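Local coordinates for protein beta-lactamase (Klebsiella pneumoniae, PDB 6KBY) that probably hydrolyses beta-lactam antibiotics to substituted beta-amino acids, as a class C serine enzyme, and binds adenosine monophosphate in its active-site pocket, at residues 80-90 with 164-172. Residues are numbered along the deposited sequence; the frame is centred on the assembly and turned at random.
Sequences LASYAQVSGKL and LGMIAAKSL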
ATOM      1  N   LEU A  80      -1.996 -11.151   1.180  1.00  7.20           N
ATOM      2  CA  LEU A  80      -2.590 -12.386   0.675  1.00  7.55           C
ATOM      3  C   LEU A  80      -1.530 -13.442   0.393  1.00  7.61           C
ATOM      4  O   LEU A  80      -1.708 -14.614   0.743  1.00  8.23           O
ATOM      5  CB  LEU A  80      -3.423 -12.103  -0.577  1.00  8.38           C
ATOM      6  CG  LEU A  80      -4.238 -13.315  -1.040  1.00  8.32           C
ATOM      7  CD1 LEU A  80      -5.382 -13.611  -0.073  1.00  9.77           C
ATOM      8  CD2 LEU A  80      -4.756 -13.116  -2.459  1.00  8.19           C
ATOM      9  N   ALA A  81      -0.422 -13.052  -0.241  1.00  7.25           N
ATOM     10  CA  ALA A  81       0.654 -14.010  -0.485  1.00  7.41           C
ATOM     11  C   ALA A  81       1.222 -14.545   0.820  1.00  7.43           C
ATOM     12  O   ALA A  81       1.520 -15.741   0.938  1.00  8.04           O
ATOM     13  CB  ALA A  81       1.755 -13.358  -1.321  1.00  9.29           C
ATOM     14  N   SER A  82       1.378 -13.670   1.815  1.00  7.63           N
ATOM     15  CA  SER A  82       1.871 -14.096   3.114  1.00  8.60           C
ATOM     16  C   SER A  82       0.884 -15.043   3.786  1.00  8.17           C
ATOM     17  O   SER A  82       1.287 -16.033   4.414  1.00  9.17           O
ATOM     18  CB  SER A  82       2.129 -12.858   3.969  1.00  8.48           C
ATOM     19  OG  SER A  82       2.717 -13.215   5.196  1.00  8.14           O
ATOM     20  N   TYR A  83      -0.416 -14.766   3.650  1.00  8.68           N
ATOM     21  CA  TYR A  83      -1.431 -15.665   4.186  1.00  9.19           C
ATOM     22  C   TYR A  83      -1.360 -17.030   3.517  1.00  8.71           C
ATOM     23  O   TYR A  83      -1.414 -18.066   4.190  1.00 10.07           O
ATOM     24  CB  TYR A  83      -2.808 -15.028   4.008  1.00  9.89           C
ATOM     25  CG  TYR A  83      -3.957 -15.861   4.515  1.00 10.68           C
ATOM     26  CD1 TYR A  83      -4.175 -16.024   5.875  1.00 15.09           C
ATOM     27  CD2 TYR A  83      -4.847 -16.456   3.632  1.00 13.00           C
ATOM     28  CE1 TYR A  83      -5.237 -16.781   6.342  1.00 17.35           C
ATOM     29  CE2 TYR A  83      -5.910 -17.211   4.089  1.00 15.51           C
ATOM     30  CZ  TYR A  83      -6.099 -17.367   5.443  1.00 16.60           C
ATOM     31  OH  TYR A  83      -7.157 -18.116   5.907  1.00 21.75           O
ATOM     32  N   ALA A  84      -1.206 -17.055   2.194  1.00  8.65           N
ATOM     33  CA  ALA A  84      -1.026 -18.327   1.505  1.00  9.08           C
ATOM     34  C   ALA A  84       0.227 -19.040   1.993  1.00  9.47           C
ATOM     35  O   ALA A  84       0.233 -20.269   2.155  1.00 10.57           O
ATOM     36  CB  ALA A  84      -0.965 -18.095  -0.004  1.00  9.79           C
ATOM     37  N   GLN A  85       1.299 -18.287   2.236  1.00  9.15           N
ATOM     38  CA  GLN A  85       2.553 -18.891   2.667  1.00 10.38           C
ATOM     39  C   GLN A  85       2.417 -19.519   4.049  1.00 10.90           C
ATOM     40  O   GLN A  85       2.766 -20.691   4.248  1.00 11.72           O
ATOM     41  CB  GLN A  85       3.659 -17.835   2.633  1.00 10.88           C
ATOM     42  CG  GLN A  85       5.050 -18.370   2.893  1.00 13.33           C
ATOM     43  CD  GLN A  85       5.450 -18.208   4.336  1.00 16.97           C
ATOM     44  OE1 GLN A  85       5.435 -17.099   4.880  1.00 18.36           O
ATOM     45  NE2 GLN A  85       5.803 -19.317   4.975  1.00 18.01           N
ATOM     46  N   VAL A  86       1.889 -18.767   5.017  1.00 11.22           N
ATOM     47  CA  VAL A  86       1.751 -19.326   6.357  1.00 12.97           C
ATOM     48  C   VAL A  86       0.708 -20.437   6.401  1.00 13.63           C
ATOM     49  O   VAL A  86       0.737 -21.269   7.319  1.00 15.74           O
ATOM     50  CB  VAL A  86       1.532 -18.232   7.421  1.00 15.51           C
ATOM     51  CG1 VAL A  86       2.649 -17.194   7.358  1.00 15.57           C
ATOM     52  CG2 VAL A  86       0.174 -17.588   7.255  1.00 15.72           C
ATOM     53  N   SER A  87      -0.201 -20.485   5.428  1.00 12.85           N
ATOM     54  CA  SER A  87      -1.177 -21.562   5.312  1.00 15.03           C
ATOM     55  C   SER A  87      -0.625 -22.789   4.603  1.00 14.03           C
ATOM     56  O   SER A  87      -1.373 -23.752   4.397  1.00 16.28           O
ATOM     57  CB  SER A  87      -2.418 -21.080   4.555  1.00 15.61           C
ATOM     58  OG  SER A  87      -3.058 -20.021   5.239  1.00 17.26           O
ATOM     59  N   GLY A  88       0.641 -22.768   4.201  1.00 12.32           N
ATOM     60  CA  GLY A  88       1.248 -23.920   3.566  1.00 12.25           C
ATOM     61  C   GLY A  88       0.949 -24.082   2.095  1.00 11.95           C
ATOM     62  O   GLY A  88       1.213 -25.159   1.545  1.00 14.35           O
ATOM     63  N   LYS A  89       0.429 -23.047   1.432  1.00 11.44           N
ATOM     64  CA  LYS A  89       0.018 -23.146   0.037  1.00 11.63           C
ATOM     65  C   LYS A  89       1.027 -22.552  -0.931  1.00 11.02           C
ATOM     66  O   LYS A  89       0.896 -22.761  -2.141  1.00 12.83           O
ATOM     67  CB  LYS A  89      -1.335 -22.452  -0.168  1.00 13.04           C
ATOM     68  CG  LYS A  89      -2.427 -22.951   0.758  1.00 17.95           C
ATOM     69  CD  LYS A  89      -2.673 -24.436   0.568  1.00 21.76           C
ATOM     70  CE  LYS A  89      -3.675 -24.954   1.584  1.00 26.54           C
ATOM     71  NZ  LYS A  89      -4.604 -23.875   2.018  1.00 29.64           N
ATOM     72  N   LEU A  90       2.032 -21.840  -0.430  1.00 11.00           N
ATOM     73  CA  LEU A  90       2.930 -21.059  -1.261  1.00 13.76           C
ATOM     74  C   LEU A  90       4.288 -21.040  -0.582  1.00 11.55           C
ATOM     75  O   LEU A  90       4.362 -20.860   0.632  1.00 12.76           O
ATOM     76  CB  LEU A  90       2.364 -19.632  -1.359  1.00 15.36           C
ATOM     77  CG  LEU A  90       3.036 -18.523  -2.155  1.00 14.77           C
ATOM     78  CD1 LEU A  90       2.011 -17.452  -2.436  1.00 16.05           C
ATOM     79  CD2 LEU A  90       4.176 -17.932  -1.378  1.00 19.97           C
ATOM     80  N   LEU A 164       2.267 -11.521  -8.140  1.00  7.37           N
ATOM     81  CA  LEU A 164       2.258 -11.921  -6.737  1.00  7.53           C
ATOM     82  C   LEU A 164       0.846 -12.245  -6.269  1.00  7.26           C
ATOM     83  O   LEU A 164       0.597 -13.303  -5.673  1.00  7.62           O
ATOM     84  CB  LEU A 164       2.864 -10.813  -5.873  1.00  7.49           C
ATOM     85  CG  LEU A 164       2.889 -11.076  -4.368  1.00  7.71           C
ATOM     86  CD1 LEU A 164       3.941 -12.130  -4.034  1.00  8.77           C
ATOM     87  CD2 LEU A 164       3.127  -9.773  -3.605  1.00  8.16           C
ATOM     88  N   GLY A 165      -0.093 -11.329  -6.513  1.00  7.26           N
ATOM     89  CA  GLY A 165      -1.458 -11.550  -6.065  1.00  8.48           C
ATOM     90  C   GLY A 165      -2.147 -12.669  -6.818  1.00  8.43           C
ATOM     91  O   GLY A 165      -2.905 -13.450  -6.238  1.00  8.79           O
ATOM     92  N   MET A 166      -1.901 -12.756  -8.123  1.00  8.82           N
ATOM     93  CA  MET A 166      -2.486 -13.819  -8.933  1.00  9.51           C
ATOM     94  C   MET A 166      -2.054 -15.190  -8.428  1.00  8.75           C
ATOM     95  O   MET A 166      -2.877 -16.105  -8.288  1.00  9.37           O
ATOM     96  CB  MET A 166      -2.059 -13.614 -10.385  1.00 10.98           C
ATOM     97  CG  MET A 166      -2.642 -14.588 -11.391  1.00 13.40           C
ATOM     98  SD  MET A 166      -1.849 -14.395 -13.002  1.00 15.19           S
ATOM     99  CE  MET A 166      -0.392 -15.401 -12.764  1.00 15.85           C
ATOM    100  N   ILE A 167      -0.758 -15.348  -8.156  1.00  8.14           N
ATOM    101  CA  ILE A 167      -0.234 -16.616  -7.663  1.00  8.82           C
ATOM    102  C   ILE A 167      -0.802 -16.929  -6.288  1.00  8.09           C
ATOM    103  O   ILE A 167      -1.192 -18.067  -6.001  1.00  8.98           O
ATOM    104  CB  ILE A 167       1.304 -16.567  -7.652  1.00  8.70           C
ATOM    105  CG1 ILE A 167       1.844 -16.614  -9.080  1.00  9.37           C
ATOM    106  CG2 ILE A 167       1.884 -17.700  -6.822  1.00  9.18           C
ATOM    107  CD1 ILE A 167       3.313 -16.238  -9.183  1.00  9.93           C
ATOM    108  N   ALA A 168      -0.854 -15.924  -5.413  1.00  7.93           N
ATOM    109  CA  ALA A 168      -1.390 -16.137  -4.075  1.00  8.68           C
ATOM    110  C   ALA A 168      -2.834 -16.616  -4.137  1.00  8.28           C
ATOM    111  O   ALA A 168      -3.206 -17.586  -3.468  1.00  8.91           O
ATOM    112  CB  ALA A 168      -1.292 -14.844  -3.274  1.00  8.64           C
ATOM    113  N   ALA A 169      -3.664 -15.944  -4.935  1.00  8.77           N
ATOM    114  CA  ALA A 169      -5.070 -16.327  -5.015  1.00  8.98           C
ATOM    115  C   ALA A 169      -5.224 -17.735  -5.575  1.00  9.76           C
ATOM    116  O   ALA A 169      -5.979 -18.551  -5.034  1.00 10.60           O
ATOM    117  CB  ALA A 169      -5.845 -15.322  -5.864  1.00 10.46           C
ATOM    118  N   LYS A 170      -4.499 -18.042  -6.652  1.00  9.41           N
ATOM    119  CA  LYS A 170      -4.595 -19.374  -7.240  1.00 11.02           C
ATOM    120  C   LYS A 170      -4.211 -20.446  -6.229  1.00 11.98           C
ATOM    121  O   LYS A 170      -4.849 -21.506  -6.166  1.00 12.02           O
ATOM    122  CB  LYS A 170      -3.714 -19.461  -8.486  1.00 11.91           C
ATOM    123  CG  LYS A 170      -3.753 -20.805  -9.198  1.00 13.87           C
ATOM    124  CD  LYS A 170      -5.087 -21.014  -9.897  1.00 21.26           C
ATOM    125  CE  LYS A 170      -5.108 -22.315 -10.679  1.00 24.46           C
ATOM    126  NZ  LYS A 170      -6.388 -22.473 -11.421  1.00 29.80           N
ATOM    127  N   SER A 171      -3.181 -20.188  -5.419  1.00 10.19           N
ATOM    128  CA  SER A 171      -2.772 -21.172  -4.423  1.00 10.96           C
ATOM    129  C   SER A 171      -3.849 -21.406  -3.374  1.00 11.40           C
ATOM    130  O   SER A 171      -3.848 -22.459  -2.719  1.00 12.12           O
ATOM    131  CB  SER A 171      -1.459 -20.753  -3.755  1.00 10.32           C
ATOM    132  OG  SER A 171      -1.662 -19.775  -2.749  1.00 10.88           O
ATOM    133  N   LEU A 172      -4.754 -20.448  -3.193  1.00 11.61           N
ATOM    134  CA  LEU A 172      -5.889 -20.569  -2.291  1.00 11.96           C
ATOM    135  C   LEU A 172      -7.147 -21.040  -3.007  1.00 13.52           C
ATOM    136  O   LEU A 172      -8.208 -21.118  -2.378  1.00 15.30           O
ATOM    137  CB  LEU A 172      -6.147 -19.231  -1.589  1.00 12.78           C
ATOM    138  CG  LEU A 172      -4.989 -18.762  -0.709  1.00 13.20           C
ATOM    139  CD1 LEU A 172      -5.116 -17.288  -0.376  1.00 13.50           C
ATOM    140  CD2 LEU A 172      -4.924 -19.592   0.567  1.00 14.97           C
TER
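Ala-168 CB rests on the backbone of the facing helix, 3.5 Å from Ala-81 CA. The short helix axes approach to 8.5 Å and cross at 38°, a closeness consistent with small residues at this point. Leucines flank it: Leu-164 CD1 meets Ala-81 CB at 3.7 Å, while Leu-80, with CG anti to its backbone N (chi1 -172°), brings CD2 against Ala-168 CB and the backbone N of Ala-169. Leu-80 CD1 lies 3.7 Å from Leu-172 CD1, the two side chains running past each other in opposite directions. Leu-172 CD1 also reaches the edge of the Tyr-83 ring, near the ring plane, and Leu-172 CD2 meets Lys-89 CG where those side chains cross at about a right angle. Ser-171 places OG between its backbone N and carbonyl carbon (chi1 80°), from where it donates to Ala-168 O at 2.8 Å, while OG itself packs against Ala-84 CB. Gly-88, with positive phi, closes helix 72-86 in a Schellman motif, Lys-89 N bonding back to Ala-84 O and Gly-88 N to Gln-85 O; Leu-90 then turns CD1 onto Ala-168 CA (4.0 Å). This is close helix-helix packing in the helical domain of the serine beta-lactamase fold, joining helix 72-86, which follows the AMP-linked Ser-71, to helix 158-171.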